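Side-chain contact in zinc-type alcohol dehydrogenase-like protein YAHK (Escherichia coli, PDB 1UUF), which reduces a broad range of aldehydes to the corresponding alcohols as a zinc-dependent enzyme that strongly prefers NADPH over NADH as electron donor: residues G354-K357 against Y358-I362. Residues are numbered along the deposited sequence; the frame is centred on the assembly and turned at random.
Sequences GDVK and YRFVI
Val356 sets one methyl over the face of the Phe360 ring, four residues on along a loop that runs into a strand. Val356 CG2 stands 3.5 Å from the centroid of the Phe360 ring and only 9° off the ring normal, a CH-pi contact over the centre of the face. Val356 CB sits above the rim near CE1 and CZ, 3.5 Å from Phe360 CE1. The valine torsion explains this placement: with CG2 anti to the backbone N (chi1 64° for CG1), one branch is sent over the phenyl ring and the other, CG1, lies alongside the Tyr358 carbonyl, 3.8 Å from Tyr358 O. Phe360 also packs on Ala347 and Met351 of helix 344-352.

The second ring contact is made round a cis peptide bond between Lys357 and Tyr358. It folds the tyrosine ring back across the preceding residue, bringing Lys357 CA over one face, 3.7 Å from the centroid and 23° off the normal. CB and CG of the lysine continue over that face toward its rim, Lys357 CG lying 4.1 Å from Tyr358 CZ, before the chain bends at chi3 and chi4 and its amino end leads away. A nearly straight CA-H...O contact, 3.4 Å from Tyr358 CA to Val356 O, spans the same bend. The buried tyrosine ring also meets His208 and touches Ala233 and Leu237. An alanine in place of Tyr358 would remove the ring beneath Lys357 CA and would probably leave a gap beside His208 and helix 231-237.

Arg359 also leads away from residues 354-357 and forms a salt bridge with Glu83, its side chain close to that of the zinc ligand Cys60. The arrangement is a helix-to-strand connection: a Schellman motif at Gly354, then the cis peptide leading into strand 359-363, which lies between antiparallel strand 49-58 and parallel strand 336-339 in this member of the zinc-containing alcohol dehydrogenase family.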
ATOM      1  N   GLY A 354       1.921 -11.726 -26.592  1.00 30.88           N
ATOM      2  CA  GLY A 354       3.003 -12.224 -25.762  1.00 30.09           C
ATOM      3  C   GLY A 354       3.879 -13.162 -26.569  1.00 28.96           C
ATOM      4  O   GLY A 354       4.510 -14.068 -26.024  1.00 30.50           O
ATOM      5  N   ASP A 355       3.916 -12.937 -27.879  1.00 27.06           N
ATOM      6  CA  ASP A 355       4.701 -13.770 -28.780  1.00 24.72           C
ATOM      7  C   ASP A 355       6.107 -13.228 -29.033  1.00 22.72           C
ATOM      8  O   ASP A 355       6.499 -12.986 -30.175  1.00 21.57           O
ATOM      9  CB  ASP A 355       3.957 -13.939 -30.107  1.00 25.95           C
ATOM     10  CG  ASP A 355       4.703 -14.822 -31.085  1.00 27.82           C
ATOM     11  OD1 ASP A 355       5.147 -15.917 -30.676  1.00 28.53           O
ATOM     12  OD2 ASP A 355       4.841 -14.425 -32.261  1.00 30.03           O
ATOM     13  N   VAL A 356       6.857 -13.031 -27.954  1.00 20.58           N
ATOM     14  CA  VAL A 356       8.230 -12.548 -28.045  1.00 18.37           C
ATOM     15  C   VAL A 356       8.972 -12.965 -26.778  1.00 18.63           C
ATOM     16  O   VAL A 356       8.388 -13.006 -25.691  1.00 18.97           O
ATOM     17  CB  VAL A 356       8.287 -11.003 -28.217  1.00 17.13           C
ATOM     18  CG1 VAL A 356       7.726 -10.306 -26.984  1.00 17.46           C
ATOM     19  CG2 VAL A 356       9.722 -10.566 -28.479  1.00 17.28           C
ATOM     20  N   LYS A 357      10.254 -13.290 -26.920  1.00 17.54           N
ATOM     21  CA  LYS A 357      11.059 -13.722 -25.785  1.00 17.91           C
ATOM     22  C   LYS A 357      12.344 -12.912 -25.628  1.00 16.84           C
ATOM     23  O   LYS A 357      13.406 -13.328 -26.096  1.00 17.23           O
ATOM     24  CB  LYS A 357      11.404 -15.209 -25.926  1.00 21.39           C
ATOM     25  CG  LYS A 357      10.197 -16.136 -25.851  1.00 25.92           C
ATOM     26  CD  LYS A 357      10.591 -17.609 -25.927  1.00 30.02           C
ATOM     27  CE  LYS A 357      11.160 -17.980 -27.288  1.00 32.14           C
ATOM     28  NZ  LYS A 357      12.472 -17.328 -27.569  1.00 37.71           N
ATOM     29  N   TYR A 358      12.262 -11.763 -24.960  1.00 15.01           N
ATOM     30  CA  TYR A 358      11.020 -11.258 -24.381  1.00 13.48           C
ATOM     31  C   TYR A 358      10.845  -9.783 -24.685  1.00 13.87           C
ATOM     32  O   TYR A 358       9.924  -9.140 -24.177  1.00 14.17           O
ATOM     33  CB  TYR A 358      11.027 -11.442 -22.865  1.00 14.91           C
ATOM     34  CG  TYR A 358      10.947 -12.881 -22.451  1.00 13.97           C
ATOM     35  CD1 TYR A 358      12.085 -13.682 -22.416  1.00 15.51           C
ATOM     36  CD2 TYR A 358       9.717 -13.465 -22.165  1.00 15.47           C
ATOM     37  CE1 TYR A 358      11.996 -15.037 -22.112  1.00 15.59           C
ATOM     38  CE2 TYR A 358       9.616 -14.813 -21.862  1.00 17.04           C
ATOM     39  CZ  TYR A 358      10.756 -15.593 -21.838  1.00 16.71           C
ATOM     40  OH  TYR A 358      10.652 -16.932 -21.554  1.00 18.77           O
ATOM     41  N   ARG A 359      11.729  -9.254 -25.519  1.00 13.04           N
ATOM     42  CA  ARG A 359      11.689  -7.843 -25.860  1.00 13.89           C
ATOM     43  C   ARG A 359      12.157  -7.609 -27.284  1.00 13.64           C
ATOM     44  O   ARG A 359      13.188  -8.137 -27.700  1.00 13.59           O
ATOM     45  CB  ARG A 359      12.600  -7.069 -24.901  1.00 14.81           C
ATOM     46  CG  ARG A 359      11.896  -6.081 -23.980  1.00 15.80           C
ATOM     47  CD  ARG A 359      11.432  -4.851 -24.740  1.00 17.08           C
ATOM     48  NE  ARG A 359      10.987  -3.781 -23.848  1.00 16.71           N
ATOM     49  CZ  ARG A 359       9.867  -3.811 -23.132  1.00 17.50           C
ATOM     50  NH1 ARG A 359       9.061  -4.862 -23.196  1.00 16.82           N
ATOM     51  NH2 ARG A 359       9.549  -2.785 -22.354  1.00 15.65           N
ATOM     52  N   PHE A 360      11.393  -6.830 -28.040  1.00 12.56           N
ATOM     53  CA  PHE A 360      11.801  -6.502 -29.395  1.00 11.99           C
ATOM     54  C   PHE A 360      12.742  -5.312 -29.294  1.00 12.98           C
ATOM     55  O   PHE A 360      12.532  -4.418 -28.475  1.00 12.30           O
ATOM     56  CB  PHE A 360      10.603  -6.105 -30.264  1.00 12.84           C
ATOM     57  CG  PHE A 360       9.756  -7.260 -30.705  1.00 13.34           C
ATOM     58  CD1 PHE A 360       8.469  -7.426 -30.205  1.00 13.68           C
ATOM     59  CD2 PHE A 360      10.241  -8.179 -31.626  1.00 13.97           C
ATOM     60  CE1 PHE A 360       7.674  -8.491 -30.617  1.00 13.53           C
ATOM     61  CE2 PHE A 360       9.455  -9.250 -32.048  1.00 14.80           C
ATOM     62  CZ  PHE A 360       8.168  -9.407 -31.541  1.00 14.83           C
ATOM     63  N   VAL A 361      13.788  -5.311 -30.112  1.00 10.50           N
ATOM     64  CA  VAL A 361      14.733  -4.203 -30.139  1.00 10.81           C
ATOM     65  C   VAL A 361      14.990  -3.832 -31.590  1.00 11.17           C
ATOM     66  O   VAL A 361      15.368  -4.674 -32.404  1.00 11.82           O
ATOM     67  CB  VAL A 361      16.068  -4.556 -29.450  1.00 10.83           C
ATOM     68  CG1 VAL A 361      17.078  -3.427 -29.643  1.00 10.39           C
ATOM     69  CG2 VAL A 361      15.832  -4.766 -27.966  1.00  9.18           C
ATOM     70  N   ILE A 362      14.766  -2.562 -31.904  1.00 12.00           N
ATOM     71  CA  ILE A 362      14.963  -2.049 -33.251  1.00 12.64           C
ATOM     72  C   ILE A 362      16.436  -1.795 -33.564  1.00 12.97           C
ATOM     73  O   ILE A 362      17.172  -1.240 -32.748  1.00 13.73           O
ATOM     74  CB  ILE A 362      14.203  -0.718 -33.442  1.00 14.09           C
ATOM     75  CG1 ILE A 362      12.709  -0.940 -33.222  1.00 14.72           C
ATOM     76  CG2 ILE A 362      14.480  -0.149 -34.829  1.00 14.26           C
ATOM     77  CD1 ILE A 362      11.957   0.331 -32.881  1.00 18.50           C
TER